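PDB 5E09: cellulase from Bacillus sp. BG-CS10, which probably hydrolyses internal beta-1,4-glucosidic bonds of cellulose, pairing a family 5 glycoside hydrolase barrel with a C-terminal family 46 carbohydrate-binding module. Local coordinates for residues A[234-239]-A[474-479]; A[460-465]-A[511-516]. All blocks are in the same frame, centred on the assembly; numbering follows the deposited sequence.

Contact 1: A[234-239]-A[474-479]; sequences NVAGYT and QNWTSF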
# COMPACT_ATOMS: atom_id res chain seq x y z
N ASN A 234 3.28 -2.85 -10.62
CA ASN A 234 3.59 -2.30 -11.95
C ASN A 234 4.35 -3.30 -12.81
O ASN A 234 5.55 -3.14 -13.05
CB ASN A 234 4.39 -0.99 -11.84
CG ASN A 234 4.48 -0.23 -13.17
OD1 ASN A 234 4.19 -0.78 -14.24
ND2 ASN A 234 4.90 1.02 -13.11
N VAL A 235 3.63 -4.31 -13.28
CA VAL A 235 4.20 -5.33 -14.15
C VAL A 235 3.13 -5.74 -15.16
O VAL A 235 1.94 -5.46 -14.95
CB VAL A 235 4.68 -6.56 -13.34
CG1 VAL A 235 3.48 -7.37 -12.83
CG2 VAL A 235 5.62 -7.43 -14.17
N ALA A 236 3.55 -6.39 -16.25
CA ALA A 236 2.65 -6.89 -17.29
C ALA A 236 1.85 -5.79 -17.98
O ALA A 236 0.86 -6.07 -18.66
CB ALA A 236 1.71 -7.94 -16.72
N GLY A 237 2.28 -4.54 -17.81
CA GLY A 237 1.67 -3.44 -18.53
C GLY A 237 0.51 -2.77 -17.82
O GLY A 237 -0.17 -1.92 -18.40
N TYR A 238 0.29 -3.14 -16.56
CA TYR A 238 -0.76 -2.52 -15.75
C TYR A 238 -0.25 -1.24 -15.10
O TYR A 238 -0.09 -1.17 -13.87
CB TYR A 238 -1.28 -3.51 -14.71
CG TYR A 238 -2.10 -4.62 -15.33
CD1 TYR A 238 -1.48 -5.67 -16.02
CD2 TYR A 238 -3.48 -4.61 -15.26
CE1 TYR A 238 -2.23 -6.67 -16.61
CE2 TYR A 238 -4.23 -5.61 -15.84
CZ TYR A 238 -3.61 -6.64 -16.51
OH TYR A 238 -4.36 -7.63 -17.09
N THR A 239 0.01 -0.24 -15.93
CA THR A 239 0.55 1.04 -15.47
C THR A 239 -0.56 1.97 -14.98
O THR A 239 -0.30 2.87 -14.19
CB THR A 239 1.34 1.74 -16.59
OG1 THR A 239 0.54 1.78 -17.78
CG2 THR A 239 2.63 1.00 -16.90
N GLN A 474 9.64 -12.90 -14.89
CA GLN A 474 8.24 -13.01 -15.29
C GLN A 474 8.13 -13.18 -16.80
O GLN A 474 7.57 -12.33 -17.50
CB GLN A 474 7.43 -11.79 -14.83
CG GLN A 474 7.52 -11.52 -13.33
CD GLN A 474 7.03 -12.69 -12.49
OE1 GLN A 474 6.27 -13.54 -12.96
NE2 GLN A 474 7.46 -12.73 -11.24
N ASN A 475 8.68 -14.29 -17.28
CA ASN A 475 8.75 -14.63 -18.69
C ASN A 475 7.41 -14.57 -19.42
O ASN A 475 7.37 -14.45 -20.65
CB ASN A 475 9.33 -16.04 -18.84
CG ASN A 475 9.70 -16.37 -20.27
OD1 ASN A 475 10.09 -15.48 -21.04
ND2 ASN A 475 9.61 -17.64 -20.64
N TRP A 476 6.32 -14.66 -18.68
CA TRP A 476 4.99 -14.74 -19.28
C TRP A 476 4.51 -13.42 -19.89
O TRP A 476 3.46 -13.37 -20.52
CB TRP A 476 3.98 -15.23 -18.24
CG TRP A 476 4.06 -14.50 -16.95
CD1 TRP A 476 4.89 -14.77 -15.90
CD2 TRP A 476 3.27 -13.36 -16.56
NE1 TRP A 476 4.67 -13.87 -14.88
CE2 TRP A 476 3.69 -13.01 -15.26
CE3 TRP A 476 2.27 -12.62 -17.18
CZ2 TRP A 476 3.12 -11.93 -14.57
CZ3 TRP A 476 1.71 -11.56 -16.50
CH2 TRP A 476 2.14 -11.22 -15.21
N THR A 477 5.29 -12.35 -19.71
CA THR A 477 4.92 -11.05 -20.26
C THR A 477 6.16 -10.27 -20.68
O THR A 477 7.25 -10.49 -20.16
CB THR A 477 4.10 -10.21 -19.25
OG1 THR A 477 3.87 -8.90 -19.78
CG2 THR A 477 4.82 -10.10 -17.91
N SER A 478 5.99 -9.37 -21.65
CA SER A 478 7.10 -8.56 -22.14
C SER A 478 7.36 -7.36 -21.22
O SER A 478 8.47 -6.83 -21.19
CB SER A 478 6.82 -8.08 -23.56
OG SER A 478 5.61 -7.33 -23.61
N PHE A 479 6.34 -6.95 -20.48
CA PHE A 479 6.44 -5.80 -19.59
C PHE A 479 7.09 -6.16 -18.26
O PHE A 479 6.51 -6.89 -17.46
CB PHE A 479 5.06 -5.19 -19.34
CG PHE A 479 4.46 -4.56 -20.56
CD1 PHE A 479 4.72 -3.23 -20.85
CD2 PHE A 479 3.66 -5.29 -21.42
CE1 PHE A 479 4.18 -2.63 -21.98
CE2 PHE A 479 3.12 -4.70 -22.56
CZ PHE A 479 3.38 -3.37 -22.84

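Contact 2: A[460-465]-A[511-516]; sequences TMEAVY and HLTFHF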
# COMPACT_ATOMS: atom_id res chain seq x y z
N THR A 460 6.89 2.31 -18.02
CA THR A 460 7.28 0.90 -17.95
C THR A 460 8.28 0.52 -19.04
O THR A 460 8.72 1.36 -19.80
CB THR A 460 6.05 -0.02 -18.04
OG1 THR A 460 6.46 -1.39 -17.89
CG2 THR A 460 5.32 0.15 -19.37
N MSE A 461 8.65 -0.76 -19.08
CA MSE A 461 9.69 -1.23 -20.00
C MSE A 461 9.40 -2.64 -20.50
O MSE A 461 9.13 -3.55 -19.71
CB MSE A 461 11.07 -1.21 -19.31
CG MSE A 461 12.21 -1.74 -20.20
SE MSE A 461 13.93 -2.10 -19.31
CE MSE A 461 13.52 -3.80 -18.45
N GLU A 462 9.43 -2.82 -21.82
CA GLU A 462 9.34 -4.15 -22.41
C GLU A 462 10.72 -4.70 -22.72
O GLU A 462 11.64 -3.95 -23.04
CB GLU A 462 8.51 -4.13 -23.69
CG GLU A 462 7.02 -4.00 -23.47
CD GLU A 462 6.25 -4.07 -24.78
OE1 GLU A 462 6.18 -3.04 -25.49
OE2 GLU A 462 5.71 -5.15 -25.10
N ALA A 463 10.86 -6.02 -22.61
CA ALA A 463 12.10 -6.69 -22.95
C ALA A 463 11.80 -7.96 -23.74
O ALA A 463 11.18 -8.88 -23.23
CB ALA A 463 12.89 -7.03 -21.70
N VAL A 464 12.23 -8.00 -25.00
CA VAL A 464 12.07 -9.22 -25.80
C VAL A 464 13.38 -9.59 -26.45
O VAL A 464 14.20 -8.72 -26.71
CB VAL A 464 10.99 -9.08 -26.89
CG1 VAL A 464 9.62 -8.85 -26.28
CG2 VAL A 464 11.35 -7.95 -27.85
N TYR A 465 13.61 -10.87 -26.70
CA TYR A 465 14.82 -11.26 -27.42
C TYR A 465 14.69 -10.88 -28.88
O TYR A 465 13.59 -10.58 -29.35
CB TYR A 465 15.09 -12.75 -27.27
CG TYR A 465 15.52 -13.13 -25.88
CD1 TYR A 465 16.73 -12.70 -25.35
CD2 TYR A 465 14.70 -13.91 -25.08
CE1 TYR A 465 17.12 -13.05 -24.08
CE2 TYR A 465 15.08 -14.27 -23.80
CZ TYR A 465 16.29 -13.84 -23.31
OH TYR A 465 16.65 -14.20 -22.04
N HIS A 511 15.94 -6.55 -27.07
CA HIS A 511 15.27 -5.32 -27.45
C HIS A 511 14.43 -4.81 -26.29
O HIS A 511 13.49 -5.48 -25.85
CB HIS A 511 14.41 -5.53 -28.70
CG HIS A 511 15.19 -5.82 -29.94
ND1 HIS A 511 15.96 -6.96 -30.08
CD2 HIS A 511 15.34 -5.12 -31.09
CE1 HIS A 511 16.54 -6.95 -31.27
NE2 HIS A 511 16.18 -5.85 -31.90
N LEU A 512 14.80 -3.63 -25.79
CA LEU A 512 14.04 -2.93 -24.76
C LEU A 512 13.18 -1.84 -25.39
O LEU A 512 13.63 -1.12 -26.29
CB LEU A 512 14.96 -2.31 -23.71
CG LEU A 512 16.07 -3.16 -23.07
CD1 LEU A 512 16.94 -2.30 -22.15
CD2 LEU A 512 15.49 -4.35 -22.32
N THR A 513 11.95 -1.74 -24.91
CA THR A 513 11.05 -0.68 -25.32
C THR A 513 10.60 0.09 -24.10
O THR A 513 9.82 -0.42 -23.30
CB THR A 513 9.80 -1.22 -26.04
OG1 THR A 513 10.21 -2.07 -27.12
CG2 THR A 513 8.94 -0.08 -26.58
N PHE A 514 11.07 1.32 -23.93
CA PHE A 514 10.62 2.14 -22.81
C PHE A 514 9.33 2.91 -23.15
O PHE A 514 9.28 3.65 -24.14
CB PHE A 514 11.72 3.10 -22.37
CG PHE A 514 12.91 2.41 -21.78
CD1 PHE A 514 12.95 2.10 -20.43
CD2 PHE A 514 14.00 2.07 -22.58
CE1 PHE A 514 14.05 1.47 -19.88
CE2 PHE A 514 15.10 1.43 -22.04
CZ PHE A 514 15.13 1.13 -20.68
N HIS A 515 8.31 2.69 -22.33
CA HIS A 515 7.04 3.41 -22.43
C HIS A 515 7.01 4.58 -21.45
O HIS A 515 7.13 4.38 -20.22
CB HIS A 515 5.85 2.49 -22.15
CG HIS A 515 5.73 1.34 -23.11
ND1 HIS A 515 4.62 1.15 -23.91
CD2 HIS A 515 6.56 0.30 -23.38
CE1 HIS A 515 4.78 0.05 -24.63
NE2 HIS A 515 5.95 -0.48 -24.33
N PHE A 516 6.83 5.78 -22.00
CA PHE A 516 6.75 7.02 -21.24
C PHE A 516 5.30 7.49 -21.10
O PHE A 516 4.45 7.12 -21.90
CB PHE A 516 7.58 8.12 -21.90
CG PHE A 516 9.05 7.88 -21.86
CD1 PHE A 516 9.65 7.02 -22.77
CD2 PHE A 516 9.84 8.51 -20.92
CE1 PHE A 516 11.01 6.79 -22.73
CE2 PHE A 516 11.21 8.28 -20.87
CZ PHE A 516 11.79 7.42 -21.78

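Contact 1: A[234-239]-A[474-479]
Ala236 and Phe479 bring two irregular loops together, their CA atoms 4.6 Å apart, with the type I' turn from Val235 to Tyr238 set against the end of the 474-479 loop. One backbone hydrogen bond crosses, from Ala236 N to Phe479 O at 3.2 Å; its donor stands above the plane of the carbonyl, 42° out of it. The same oxygen is touched by Val235 CG2, the methyl anti to the backbone N. Beyond the bond, Gly237 lies over one face of the Phe479 ring: its CA is 3.9 Å from the ring centroid, a CH-pi contact displaced toward the rim, while Gly237 N packs on Phe479 CB. A side chain at Gly237 would run into Phe479 CD2 and into the preceding carbonyl, so this turn position calls for glycine. Ala236 CB comes obliquely to the six-membered ring of Trp476, 3.6 Å from both CZ3 and CH2. Thr477 lies against both Ala236 and the indole: OG1 approaches Ala236 CA at 3.4 Å, and CG2 rests on one face of the Trp476 ring. That hydroxyl, placed anti to the backbone N (chi1 174°), also accepts a hydrogen bond from Phe479 N at 3.2 Å, closing an ST turn. Trp229 of helix 229-232 touches both Val235 and Trp476. With a single polar link and otherwise small apolar groups against aromatic rings, the contact joins a loop of the family 5 catalytic domain to the carbohydrate-binding module mainly by close fit, without any salt bridge between the two loops.

Contact 2: A[460-465]-A[511-516]
Thr460 and His515 open a ladder of six backbone hydrogen bonds between antiparallel strands whose axes approach to 4.5 Å. Thr460, Glu462 and Val464 form hydrogen-bonded pairs with His515, Thr513 and His511; the straightest bond runs from Glu462 N to Thr513 O (2.8 Å, 171°). CA-H...O contacts fill the intervals, as from Leu512 CA to Glu462 O.

Thr460, Glu462, Thr513, His511 and His515 share a face with Val464. His515 NE2 donates to Glu462 OE1 at 2.8 Å; the oxygen lies in the imidazole plane, while NE2 reaches it from the anti side, tilted out of the carboxylate plane, and the two planes are 56° apart. The other oxygen, OE2, is bound by Ser478, so both ends of the carboxylate are gripped and its rotation is probably restricted. Thr460 CG2 lies alongside His515, 3.7 Å from its CB, and the Phe479 ring packs against the imidazole. An alanine in place of His515 would probably leave Glu462 OE1 without its partner across the strands and open a gap where the imidazole meets Phe479.

The apolar face carries selenomethionine Met461, Ala463, Leu512 and Phe514. Met461 CG, anti to the backbone N (chi1 178°), sits over one face of the Phe514 ring; SE follows on the extended chain and meets CE1 obliquely at 3.6 Å, a Met-aromatic contact. Leu512 CD2 packs on Ala463 CB at 3.8 Å. Ile497 and Ile495 of strand 494-497 meet this side, as expected of a beta-sandwich core in the carbohydrate-binding module, where strands 458-465 and 509-516 are neighbours in an antiparallel sheet.

How the contacts relate
Contact 2 lies inside the carbohydrate-binding module, whereas contact 1 ties that module to the catalytic domain; their centres are about 10 Å apart. The 474-479 loop connects them directly. Ser478 grips the Glu462 of contact 2 (OG to OE2, 2.6 Å), and Ser478 O is 2.9 Å from Ala463 N, a probable hydrogen bond along the edge of strand 458-465. Phe479 serves both contacts: its CE1 packs 3.5 Å from Glu462 CG and 3.6 Å from His515 NE2, the two ring planes inclined at about 55°. Phe479 thus packs with one part on the Glu462-His515 pair and with another on Gly237 of the barrel loop, joining the sheet to the domain interface.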